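Local coordinates for putative lipoprotein YerB (Bacillus subtilis, PDB 2PSB) that is of unknown function but is a putative membrane-anchored lipoprotein that interacts with PcrA, a partnership not essential for viability or repair of UV lesions, at residues A16-L21 against N166-Q171; K51-I56 against P290-I295; E57-G62 against G245-D250; I233-H238 against V298-A303. All coordinates share one frame; numbering follows the deposited sequence.

Contact 1: A16-L21 against N166-Q171; sequences APLTGL and NPLLFQ
The ring of Phe170 lies against the backbone of Thr19 and Gly20, where two irregular loops pack together: one precedes strand 33-37, the other joins helix 147-157 to strand 183-187. Gly20 CA sits over one ring face, 3.7 Å from the centroid of Phe170, as a CH-pi contact, and Thr19 O lies above that same face toward the rim. At the ring edge, in plane, Pro17 O comes within 3.4 Å of Phe170 CE2. Glycine suits position 20 because a CB there would run into Phe170 CG, and the backbone angles would also jam it against the preceding carbonyl. An alanine in place of Phe170 would probably open a gap against Gly20 CA and Thr19 O and leave the turn less firmly fixed against its partner loop. Around this first shell, Gly20 N bonds to Ala16 O (2.8 Å), closing the turn, while Leu168 N donates almost straight to Pro17 O (2.9 Å, 171°). Further out, Leu18 and Leu168 both rest on Ile54 of strand 54-59. The two leucines also meet each other: Leu18 CD2 lies 3.3 Å from Leu168 CD1, tighter than usual for two methyls.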
loop_
_atom_site.group_PDB
_atom_site.type_symbol
_atom_site.label_atom_id
_atom_site.label_comp_id
_atom_site.label_asym_id
_atom_site.label_seq_id
_atom_site.Cartn_x
_atom_site.Cartn_y
_atom_site.Cartn_z
ATOM N N ALA A 16 2.288 -5.488 17.456
ATOM C CA ALA A 16 1.313 -5.311 16.387
ATOM C C ALA A 16 1.659 -6.282 15.256
ATOM O O ALA A 16 2.826 -6.443 14.894
ATOM C CB ALA A 16 1.331 -3.879 15.887
ATOM N N PRO A 17 0.639 -6.944 14.688
ATOM C CA PRO A 17 0.759 -7.923 13.602
ATOM C C PRO A 17 1.509 -7.441 12.362
ATOM O O PRO A 17 2.376 -8.129 11.835
ATOM C CB PRO A 17 -0.699 -8.248 13.255
ATOM C CG PRO A 17 -1.473 -7.822 14.460
ATOM C CD PRO A 17 -0.771 -6.601 14.919
ATOM N N LEU A 18 1.162 -6.249 11.901
ATOM C CA LEU A 18 1.750 -5.721 10.685
ATOM C C LEU A 18 2.961 -4.817 10.831
ATOM O O LEU A 18 3.513 -4.357 9.831
ATOM C CB LEU A 18 0.649 -5.022 9.886
ATOM C CG LEU A 18 -0.585 -5.925 9.701
ATOM C CD1 LEU A 18 -1.532 -5.298 8.697
ATOM C CD2 LEU A 18 -0.155 -7.326 9.231
ATOM N N THR A 19 3.398 -4.590 12.063
ATOM C CA THR A 19 4.551 -3.732 12.289
ATOM C C THR A 19 5.612 -4.385 13.174
ATOM O O THR A 19 6.803 -4.079 13.068
ATOM C CB THR A 19 4.121 -2.413 12.928
ATOM O OG1 THR A 19 5.190 -1.470 12.830
ATOM C CG2 THR A 19 3.789 -2.627 14.386
ATOM N N GLY A 20 5.177 -5.280 14.055
ATOM C CA GLY A 20 6.119 -5.945 14.934
ATOM C C GLY A 20 6.498 -5.102 16.135
ATOM O O GLY A 20 7.296 -5.528 16.970
ATOM N N LEU A 21 5.937 -3.896 16.209
ATOM C CA LEU A 21 6.187 -2.981 17.316
ATOM C C LEU A 21 5.164 -3.249 18.410
ATOM O O LEU A 21 4.039 -3.668 18.131
ATOM C CB LEU A 21 6.063 -1.527 16.849
ATOM C CG LEU A 21 7.261 -0.775 16.249
ATOM C CD1 LEU A 21 8.343 -1.710 15.783
ATOM C CD2 LEU A 21 6.759 0.082 15.100
ATOM N N ASN A 166 -3.149 -12.812 11.401
ATOM C CA ASN A 166 -1.865 -13.484 11.563
ATOM C C ASN A 166 -0.755 -12.483 11.257
ATOM O O ASN A 166 -0.720 -11.882 10.177
ATOM C CB ASN A 166 -1.760 -14.697 10.635
ATOM C CG ASN A 166 -0.622 -15.632 11.028
ATOM O OD1 ASN A 166 -0.574 -16.119 12.161
ATOM N ND2 ASN A 166 0.302 -15.880 10.100
ATOM N N PRO A 167 0.162 -12.284 12.213
ATOM C CA PRO A 167 1.279 -11.345 12.063
ATOM C C PRO A 167 2.285 -11.698 10.984
ATOM O O PRO A 167 2.378 -12.844 10.546
ATOM C CB PRO A 167 1.919 -11.354 13.446
ATOM C CG PRO A 167 1.685 -12.751 13.907
ATOM C CD PRO A 167 0.242 -12.990 13.504
ATOM N N LEU A 168 3.033 -10.691 10.554
ATOM C CA LEU A 168 4.078 -10.891 9.574
ATOM C C LEU A 168 5.280 -11.432 10.338
ATOM O O LEU A 168 5.231 -11.586 11.560
ATOM C CB LEU A 168 4.438 -9.567 8.892
ATOM C CG LEU A 168 3.562 -9.128 7.716
ATOM C CD1 LEU A 168 2.101 -9.447 7.975
ATOM C CD2 LEU A 168 3.767 -7.637 7.495
ATOM N N LEU A 169 6.347 -11.725 9.612
ATOM C CA LEU A 169 7.559 -12.248 10.207
ATOM C C LEU A 169 8.554 -11.110 10.356
ATOM O O LEU A 169 8.920 -10.460 9.371
ATOM C CB LEU A 169 8.159 -13.344 9.323
ATOM C CG LEU A 169 9.424 -14.031 9.847
ATOM C CD1 LEU A 169 9.088 -14.814 11.111
ATOM C CD2 LEU A 169 10.000 -14.960 8.776
ATOM N N PHE A 170 8.997 -10.886 11.590
ATOM C CA PHE A 170 9.941 -9.815 11.895
ATOM C C PHE A 170 11.226 -10.357 12.510
ATOM O O PHE A 170 11.251 -11.477 13.026
ATOM C CB PHE A 170 9.290 -8.816 12.852
ATOM C CG PHE A 170 8.166 -8.040 12.234
ATOM C CD1 PHE A 170 8.431 -6.997 11.350
ATOM C CD2 PHE A 170 6.842 -8.379 12.488
ATOM C CE1 PHE A 170 7.394 -6.306 10.723
ATOM C CE2 PHE A 170 5.795 -7.692 11.866
ATOM C CZ PHE A 170 6.073 -6.657 10.983
ATOM N N GLN A 171 12.290 -9.562 12.450
ATOM C CA GLN A 171 13.569 -9.969 13.015
ATOM C C GLN A 171 13.849 -9.295 14.359
ATOM O O GLN A 171 13.030 -8.530 14.870
ATOM C CB GLN A 171 14.704 -9.663 12.038
ATOM C CG GLN A 171 14.795 -8.215 11.627
ATOM C CD GLN A 171 16.109 -7.892 10.958
ATOM O OE1 GLN A 171 17.172 -8.039 11.557
ATOM N NE2 GLN A 171 16.046 -7.448 9.711
#

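Contact 2: K51-I56 against P290-I295; sequences KADIVI and PGKTWI
Lys292 bends along the backbone of Ala52 and Asp53 to put its charge beside a carboxylate. Its CB lies 4.0 Å from Asp53 O, and CG 3.1 Å from Ala52 O. CD, turned aside by chi2 of 70°, is 3.9 Å from Ala52 O, and CE stays nearby. A second bend at chi4 (73°) delivers NZ to Asp53 OD1, a salt bridge of 3.1 Å, with a weak bond to Ala52 O. Lysine suits this place: its methylenes lie along Ala52 O and Asp53 O, and its ammonium meets the acid; Asp53 OD1 also bonds to Ser73 OG. Parallel strands 54-59 and 293-298 follow, their 54-56 and 293-295 pieces 14° apart; Thr293 N donates to Asp53 O (3.0 Å), Val55 N to Thr293 O and Ile295 N to Val55 O. Asp53 and Ile54 form a classic beta bulge opposite Ile70. Beta-branched Val55 suits the extended backbone, and its CG1 lies over the six-membered ring of Trp294, 3.6 Å from the centroid. An alanine in place of Trp294 would probably leave Val55 CG1 facing a gap and Phe67 without its edge-to-face partner. On the face that also carries Ile54, Ile56 CG1 packs on Ile295 CB at 3.9 Å.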
loop_
_atom_site.group_PDB
_atom_site.type_symbol
_atom_site.label_atom_id
_atom_site.label_comp_id
_atom_site.label_asym_id
_atom_site.label_seq_id
_atom_site.Cartn_x
_atom_site.Cartn_y
_atom_site.Cartn_z
ATOM N N LYS A 51 0.434 6.829 9.055
ATOM C CA LYS A 51 -0.171 5.945 10.040
ATOM C C LYS A 51 -0.323 4.521 9.503
ATOM O O LYS A 51 -0.676 3.615 10.258
ATOM C CB LYS A 51 -1.552 6.461 10.458
ATOM C CG LYS A 51 -1.569 7.854 11.050
ATOM C CD LYS A 51 -0.741 7.945 12.301
ATOM C CE LYS A 51 -0.633 9.393 12.775
ATOM N NZ LYS A 51 0.035 10.298 11.783
ATOM N N ALA A 52 -0.065 4.320 8.214
ATOM C CA ALA A 52 -0.207 2.993 7.600
ATOM C C ALA A 52 0.953 2.064 7.929
ATOM O O ALA A 52 2.119 2.470 7.896
ATOM C CB ALA A 52 -0.353 3.124 6.067
ATOM N N ASP A 53 0.644 0.810 8.244
ATOM C CA ASP A 53 1.690 -0.151 8.556
ATOM C C ASP A 53 2.364 -0.641 7.272
ATOM O O ASP A 53 3.584 -0.813 7.222
ATOM C CB ASP A 53 1.116 -1.333 9.339
ATOM C CG ASP A 53 0.436 -0.908 10.635
ATOM O OD1 ASP A 53 0.820 0.122 11.206
ATOM O OD2 ASP A 53 -0.464 -1.622 11.107
ATOM N N ILE A 54 1.555 -0.839 6.235
ATOM C CA ILE A 54 2.025 -1.312 4.937
ATOM C C ILE A 54 1.383 -0.501 3.838
ATOM O O ILE A 54 0.179 -0.245 3.861
ATOM C CB ILE A 54 1.628 -2.782 4.673
ATOM C CG1 ILE A 54 2.117 -3.679 5.804
ATOM C CG2 ILE A 54 2.199 -3.243 3.326
ATOM C CD1 ILE A 54 1.397 -5.009 5.844
ATOM N N VAL A 55 2.191 -0.095 2.871
ATOM C CA VAL A 55 1.695 0.653 1.736
ATOM C C VAL A 55 2.217 -0.050 0.489
ATOM O O VAL A 55 3.410 -0.348 0.393
ATOM C CB VAL A 55 2.186 2.111 1.750
ATOM C CG1 VAL A 55 1.791 2.789 0.424
ATOM C CG2 VAL A 55 1.561 2.867 2.945
ATOM N N ILE A 56 1.321 -0.330 -0.453
ATOM C CA ILE A 56 1.713 -1.001 -1.685
ATOM C C ILE A 56 1.442 -0.127 -2.900
ATOM O O ILE A 56 0.335 0.357 -3.104
ATOM C CB ILE A 56 0.991 -2.361 -1.840
ATOM C CG1 ILE A 56 1.262 -3.221 -0.599
ATOM C CG2 ILE A 56 1.512 -3.107 -3.084
ATOM C CD1 ILE A 56 0.052 -3.524 0.236
ATOM N N PRO A 290 11.154 -4.542 12.386
ATOM C CA PRO A 290 9.946 -3.946 12.975
ATOM C C PRO A 290 9.706 -2.504 12.488
ATOM O O PRO A 290 10.627 -1.692 12.449
ATOM C CB PRO A 290 10.225 -4.008 14.475
ATOM C CG PRO A 290 11.100 -5.214 14.614
ATOM C CD PRO A 290 12.035 -5.108 13.425
ATOM N N GLY A 291 8.471 -2.195 12.098
ATOM C CA GLY A 291 8.166 -0.851 11.628
ATOM C C GLY A 291 7.329 -0.820 10.362
ATOM O O GLY A 291 6.683 -1.804 10.008
ATOM N N LYS A 292 7.329 0.318 9.682
ATOM C CA LYS A 292 6.567 0.458 8.457
ATOM C C LYS A 292 7.270 -0.164 7.253
ATOM O O LYS A 292 8.508 -0.149 7.148
ATOM C CB LYS A 292 6.277 1.933 8.176
ATOM C CG LYS A 292 5.029 2.486 8.870
ATOM C CD LYS A 292 5.196 2.625 10.367
ATOM C CE LYS A 292 4.008 3.367 11.008
ATOM N NZ LYS A 292 2.736 2.569 11.088
ATOM N N THR A 293 6.464 -0.714 6.349
ATOM C CA THR A 293 6.971 -1.352 5.134
ATOM C C THR A 293 6.303 -0.807 3.883
ATOM O O THR A 293 5.083 -0.660 3.825
ATOM C CB THR A 293 6.754 -2.888 5.152
ATOM O OG1 THR A 293 7.515 -3.467 6.211
ATOM C CG2 THR A 293 7.186 -3.518 3.818
ATOM N N TRP A 294 7.120 -0.494 2.887
ATOM C CA TRP A 294 6.625 -0.008 1.607
ATOM C C TRP A 294 6.979 -1.020 0.533
ATOM O O TRP A 294 8.152 -1.357 0.344
ATOM C CB TRP A 294 7.234 1.331 1.244
ATOM C CG TRP A 294 6.355 2.485 1.578
ATOM C CD1 TRP A 294 6.054 2.949 2.831
ATOM C CD2 TRP A 294 5.712 3.375 0.656
ATOM N NE1 TRP A 294 5.278 4.076 2.744
ATOM C CE2 TRP A 294 5.049 4.360 1.423
ATOM C CE3 TRP A 294 5.630 3.435 -0.742
ATOM C CZ2 TRP A 294 4.315 5.401 0.840
ATOM C CZ3 TRP A 294 4.901 4.465 -1.323
ATOM C CH2 TRP A 294 4.250 5.436 -0.532
ATOM N N ILE A 295 5.957 -1.503 -0.158
ATOM C CA ILE A 295 6.126 -2.487 -1.219
ATOM C C ILE A 295 5.891 -1.841 -2.572
ATOM O O ILE A 295 4.856 -1.197 -2.806
ATOM C CB ILE A 295 5.136 -3.675 -1.055
ATOM C CG1 ILE A 295 5.334 -4.327 0.316
ATOM C CG2 ILE A 295 5.347 -4.698 -2.179
ATOM C CD1 ILE A 295 4.597 -5.600 0.505
#

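Contact 3: E57-G62 against G245-D250; sequences EALAEG and GRRDID
Arg247 reaches across to Leu59 and Ala60 from the start of strand 247-250, the second arm of an antiparallel hairpin whose first arm is strand 230-240. It faces the end of strand 54-59, with which it does not pair: the axes of segments 57-59 and 247-250 stay 9.2 Å apart and are inclined at 132°. The backbones form no bonds with each other, and side chains of 247-250 reach over to both side chains and backbone oxygens of the other segment. A long residue is therefore apt at position 247. Its CG occupies the crowded position between the backbone N and the carbonyl carbon (chi1 61°), and the chain bends again at chi2, which sets CD. Leu59 meets the guanidinium with its aliphatic branch: Leu59 CB is 3.2 Å from Arg247 NH1 and Leu59 CD1 3.5 Å from the same nitrogen. Ala60 O stands at the guanidinium edge, in its plane, 3.5 Å from Arg247 NE, probably close enough for some electrostatic attraction, though it does not count as a hydrogen bond. Gly62 O also approaches NH1, but the modelled separation is too short and the angle poor, so that pairing is doubtful. Ala60 and Glu61 form a classic beta bulge opposite Ile64. At Ile249, which Tyr88 and His238 also touch, the contact turns apolar. Its CD1 lies 4.4 Å from Leu59 O and packs on Ala58 CB at 4.2 Å, where a small alanine allows the close approach.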
loop_
_atom_site.group_PDB
_atom_site.type_symbol
_atom_site.label_atom_id
_atom_site.label_comp_id
_atom_site.label_asym_id
_atom_site.label_seq_id
_atom_site.Cartn_x
_atom_site.Cartn_y
_atom_site.Cartn_z
ATOM N N GLU A 57 2.481 0.090 -3.697
ATOM C CA GLU A 57 2.376 0.904 -4.893
ATOM C C GLU A 57 2.451 0.004 -6.114
ATOM O O GLU A 57 3.263 -0.917 -6.165
ATOM C CB GLU A 57 3.508 1.947 -4.915
ATOM C CG GLU A 57 3.565 2.830 -6.163
ATOM C CD GLU A 57 4.665 3.887 -6.081
ATOM O OE1 GLU A 57 4.607 4.850 -6.872
ATOM O OE2 GLU A 57 5.587 3.757 -5.235
ATOM N N ALA A 58 1.595 0.271 -7.089
ATOM C CA ALA A 58 1.576 -0.516 -8.317
ATOM C C ALA A 58 0.940 0.304 -9.422
ATOM O O ALA A 58 0.213 1.272 -9.153
ATOM C CB ALA A 58 0.794 -1.836 -8.116
ATOM N N LEU A 59 1.229 -0.069 -10.668
ATOM C CA LEU A 59 0.675 0.645 -11.813
ATOM C C LEU A 59 -0.819 0.445 -11.841
ATOM O O LEU A 59 -1.308 -0.649 -11.595
ATOM C CB LEU A 59 1.272 0.136 -13.137
ATOM C CG LEU A 59 2.707 0.570 -13.473
ATOM C CD1 LEU A 59 3.199 -0.167 -14.697
ATOM C CD2 LEU A 59 2.743 2.064 -13.706
ATOM N N ALA A 60 -1.542 1.516 -12.137
ATOM C CA ALA A 60 -2.993 1.469 -12.221
ATOM C C ALA A 60 -3.435 2.080 -13.555
ATOM O O ALA A 60 -3.607 1.372 -14.550
ATOM C CB ALA A 60 -3.608 2.233 -11.053
ATOM N N GLU A 61 -3.593 3.399 -13.566
ATOM C CA GLU A 61 -4.024 4.141 -14.753
ATOM C C GLU A 61 -2.829 4.549 -15.631
ATOM O O GLU A 61 -2.034 5.407 -15.252
ATOM C CB GLU A 61 -4.790 5.393 -14.304
ATOM C CG GLU A 61 -5.605 6.114 -15.377
ATOM C CD GLU A 61 -6.921 5.421 -15.707
ATOM O OE1 GLU A 61 -7.807 6.090 -16.279
ATOM O OE2 GLU A 61 -7.071 4.215 -15.408
ATOM N N GLY A 62 -2.702 3.931 -16.799
ATOM C CA GLY A 62 -1.606 4.267 -17.692
ATOM C C GLY A 62 -0.246 4.128 -17.041
ATOM O O GLY A 62 0.123 3.044 -16.588
ATOM N N GLY A 245 -7.302 -2.174 -22.911
ATOM C CA GLY A 245 -5.892 -2.207 -22.569
ATOM C C GLY A 245 -5.567 -2.439 -21.106
ATOM O O GLY A 245 -4.409 -2.686 -20.768
ATOM N N ARG A 246 -6.576 -2.360 -20.241
ATOM C CA ARG A 246 -6.372 -2.559 -18.808
ATOM C C ARG A 246 -5.513 -3.785 -18.578
ATOM O O ARG A 246 -5.675 -4.803 -19.249
ATOM C CB ARG A 246 -7.705 -2.741 -18.075
ATOM C CG ARG A 246 -8.739 -1.677 -18.385
ATOM C CD ARG A 246 -9.890 -1.693 -17.391
ATOM N NE ARG A 246 -11.060 -1.003 -17.929
ATOM C CZ ARG A 246 -11.900 -0.268 -17.208
ATOM N NH1 ARG A 246 -11.708 -0.113 -15.903
ATOM N NH2 ARG A 246 -12.941 0.307 -17.794
ATOM N N ARG A 247 -4.600 -3.685 -17.624
ATOM C CA ARG A 247 -3.722 -4.796 -17.324
ATOM C C ARG A 247 -3.906 -5.336 -15.920
ATOM O O ARG A 247 -4.296 -4.616 -14.999
ATOM C CB ARG A 247 -2.255 -4.403 -17.530
ATOM C CG ARG A 247 -1.767 -3.260 -16.661
ATOM C CD ARG A 247 -2.364 -1.938 -17.103
ATOM N NE ARG A 247 -1.674 -0.789 -16.522
ATOM C CZ ARG A 247 -0.387 -0.510 -16.720
ATOM N NH1 ARG A 247 0.150 0.561 -16.152
ATOM N NH2 ARG A 247 0.364 -1.301 -17.479
ATOM N N ASP A 248 -3.623 -6.624 -15.780
ATOM C CA ASP A 248 -3.717 -7.309 -14.510
ATOM C C ASP A 248 -2.283 -7.587 -14.086
ATOM O O ASP A 248 -1.348 -7.379 -14.865
ATOM C CB ASP A 248 -4.495 -8.616 -14.673
ATOM C CG ASP A 248 -4.807 -9.279 -13.350
ATOM O OD1 ASP A 248 -5.179 -8.564 -12.399
ATOM O OD2 ASP A 248 -4.692 -10.520 -13.264
ATOM N N ILE A 249 -2.110 -8.034 -12.849
ATOM C CA ILE A 249 -0.789 -8.341 -12.330
ATOM C C ILE A 249 -0.813 -9.705 -11.654
ATOM O O ILE A 249 -1.494 -9.905 -10.646
ATOM C CB ILE A 249 -0.322 -7.267 -11.314
ATOM C CG1 ILE A 249 -0.241 -5.907 -12.008
ATOM C CG2 ILE A 249 1.032 -7.640 -10.746
ATOM C CD1 ILE A 249 0.191 -4.768 -11.102
ATOM N N ASP A 250 -0.077 -10.652 -12.227
ATOM C CA ASP A 250 -0.016 -11.993 -11.680
ATOM C C ASP A 250 0.737 -11.966 -10.358
ATOM O O ASP A 250 1.963 -11.854 -10.331
ATOM C CB ASP A 250 0.682 -12.932 -12.665
ATOM C CG ASP A 250 0.711 -14.367 -12.179
ATOM O OD1 ASP A 250 1.179 -15.240 -12.941
ATOM O OD2 ASP A 250 0.267 -14.624 -11.036
#

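Contact 4: I233-H238 against V298-A303; sequences IVEASH and VPDLDA
Val298 O is gripped by two groups of the facing strand: Ala236 N donates to it at 3.1 Å, and Glu235 CA brings a C-H to 3.3 Å. Val298 N in turn bonds to Val234 O of the same strand (2.7 Å, 172°). The two N-H...O bonds, one to Val298 O and one from Val298 N, make a parallel bridge between Glu235 and Val298. Pro299, with no N-H to offer, is suited to the point where the chain leaves this pairing. Its ring lies across His238, CB over one face at 3.5 Å from the imidazole centroid. The imidazole is fixed from within its own strand, because ND1 donates to Ala236 O (2.7 Å) with that oxygen almost in the ring plane but the donor above the carbonyl plane. Pro299 CA also directs a C-H at Ala236 O. Glu235 CG is anti to the backbone N (chi1 -175°), and the chain is extended beyond it. Its OE2 lies in a straight line with the N-H of Leu301, but the modelled distance is too short, so the detail is doubtful. Earlier in strand 230-240, Ile233 CG2 packs on Leu301 CD2 at 4.0 Å and also touches Val298. Strand 230-240 runs here between 293-298 and the antiparallel strands 247-250 and 255-261; Leu258 backs Leu301, and Val184 and Val186 of strand 183-187 touch Ile233 and Val298.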
loop_
_atom_site.group_PDB
_atom_site.type_symbol
_atom_site.label_atom_id
_atom_site.label_comp_id
_atom_site.label_asym_id
_atom_site.label_seq_id
_atom_site.Cartn_x
_atom_site.Cartn_y
_atom_site.Cartn_z
ATOM N N ILE A 233 10.767 -4.450 -3.176
ATOM C CA ILE A 233 10.488 -4.302 -4.598
ATOM C C ILE A 233 10.141 -5.669 -5.148
ATOM O O ILE A 233 10.949 -6.587 -5.091
ATOM C CB ILE A 233 11.721 -3.694 -5.339
ATOM C CG1 ILE A 233 12.059 -2.340 -4.706
ATOM C CG2 ILE A 233 11.433 -3.535 -6.844
ATOM C CD1 ILE A 233 13.335 -1.707 -5.203
ATOM N N VAL A 234 8.921 -5.797 -5.663
ATOM C CA VAL A 234 8.432 -7.060 -6.197
ATOM C C VAL A 234 8.211 -7.052 -7.712
ATOM O O VAL A 234 7.583 -6.142 -8.248
ATOM C CB VAL A 234 7.122 -7.452 -5.463
ATOM C CG1 VAL A 234 6.434 -8.611 -6.151
ATOM C CG2 VAL A 234 7.445 -7.826 -4.019
ATOM N N GLU A 235 8.738 -8.070 -8.393
ATOM C CA GLU A 235 8.592 -8.188 -9.844
ATOM C C GLU A 235 7.463 -9.137 -10.177
ATOM O O GLU A 235 7.557 -10.335 -9.940
ATOM C CB GLU A 235 9.877 -8.707 -10.492
ATOM C CG GLU A 235 9.812 -8.721 -12.022
ATOM C CD GLU A 235 11.132 -9.100 -12.675
ATOM O OE1 GLU A 235 11.528 -10.287 -12.605
ATOM O OE2 GLU A 235 11.786 -8.206 -13.255
ATOM N N ALA A 236 6.400 -8.596 -10.753
ATOM C CA ALA A 236 5.229 -9.388 -11.097
ATOM C C ALA A 236 4.815 -9.156 -12.544
ATOM O O ALA A 236 4.907 -8.038 -13.050
ATOM C CB ALA A 236 4.083 -9.027 -10.159
ATOM N N SER A 237 4.344 -10.216 -13.197
ATOM C CA SER A 237 3.923 -10.129 -14.587
ATOM C C SER A 237 2.688 -9.270 -14.772
ATOM O O SER A 237 1.639 -9.529 -14.178
ATOM C CB SER A 237 3.631 -11.516 -15.151
ATOM O OG SER A 237 4.747 -12.366 -15.007
ATOM N N HIS A 238 2.831 -8.240 -15.597
ATOM C CA HIS A 238 1.736 -7.347 -15.920
ATOM C C HIS A 238 1.246 -7.843 -17.276
ATOM O O HIS A 238 2.049 -8.052 -18.187
ATOM C CB HIS A 238 2.237 -5.903 -16.020
ATOM C CG HIS A 238 2.601 -5.297 -14.700
ATOM N ND1 HIS A 238 3.390 -5.944 -13.772
ATOM C CD2 HIS A 238 2.277 -4.103 -14.148
ATOM C CE1 HIS A 238 3.532 -5.181 -12.706
ATOM N NE2 HIS A 238 2.865 -4.056 -12.907
ATOM N N VAL A 298 6.721 -3.886 -9.506
ATOM C CA VAL A 298 7.208 -3.446 -10.812
ATOM C C VAL A 298 7.114 -4.572 -11.833
ATOM O O VAL A 298 7.209 -5.743 -11.479
ATOM C CB VAL A 298 8.704 -3.007 -10.732
ATOM C CG1 VAL A 298 8.891 -1.994 -9.617
ATOM C CG2 VAL A 298 9.596 -4.225 -10.509
ATOM N N PRO A 299 6.903 -4.233 -13.113
ATOM C CA PRO A 299 6.822 -5.279 -14.139
ATOM C C PRO A 299 8.212 -5.743 -14.598
ATOM O O PRO A 299 8.335 -6.719 -15.323
ATOM C CB PRO A 299 6.015 -4.616 -15.255
ATOM C CG PRO A 299 6.348 -3.167 -15.099
ATOM C CD PRO A 299 6.349 -2.964 -13.607
ATOM N N ASP A 300 9.255 -5.042 -14.156
ATOM C CA ASP A 300 10.628 -5.389 -14.511
ATOM C C ASP A 300 11.594 -4.934 -13.424
ATOM O O ASP A 300 11.780 -3.740 -13.195
ATOM C CB ASP A 300 11.018 -4.748 -15.846
ATOM C CG ASP A 300 12.417 -5.142 -16.305
ATOM O OD1 ASP A 300 12.833 -4.673 -17.379
ATOM O OD2 ASP A 300 13.104 -5.910 -15.601
ATOM N N LEU A 301 12.215 -5.902 -12.762
ATOM C CA LEU A 301 13.162 -5.632 -11.686
ATOM C C LEU A 301 14.248 -4.663 -12.154
ATOM O O LEU A 301 15.044 -4.170 -11.357
ATOM C CB LEU A 301 13.775 -6.956 -11.213
ATOM C CG LEU A 301 14.178 -7.107 -9.744
ATOM C CD1 LEU A 301 15.489 -6.401 -9.506
ATOM C CD2 LEU A 301 13.082 -6.553 -8.839
ATOM N N ASP A 302 14.263 -4.389 -13.453
ATOM C CA ASP A 302 15.243 -3.488 -14.047
ATOM C C ASP A 302 14.884 -2.039 -13.737
ATOM O O ASP A 302 15.728 -1.147 -13.819
ATOM C CB ASP A 302 15.282 -3.693 -15.563
ATOM C CG ASP A 302 16.691 -3.656 -16.121
ATOM O OD1 ASP A 302 16.825 -3.521 -17.359
ATOM O OD2 ASP A 302 17.658 -3.768 -15.333
ATOM N N ALA A 303 13.622 -1.812 -13.387
ATOM C CA ALA A 303 13.145 -0.475 -13.061
ATOM C C ALA A 303 13.819 0.052 -11.805
ATOM O O ALA A 303 13.829 1.254 -11.560
ATOM C CB ALA A 303 11.645 -0.493 -12.872
#

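Overall arrangement
Contacts 2, 3 and 4 follow connected strands: 54-59 carries contact 2 and then contact 3, 293-298 lies between 54-59 and 230-240, and 247-250 pairs with 230-240. Contact 1, in loops, lies about 28 Å from contact 3 between centres, on the opposite side of the chain's centre, yet it joins contact 2 through Thr19 O to Gly291 N. Contacts 3 and 4 are neighbours, about 12 Å between centres, with Asp250 N bonding to Ser237 O. Along the chain contact 3 is nested inside the loop closed by contact 2, whereas contact 4 opens after contact 1 has closed. Contacts 2 and 3 thus tie the N-terminal DUF3048 region to the C-terminal one.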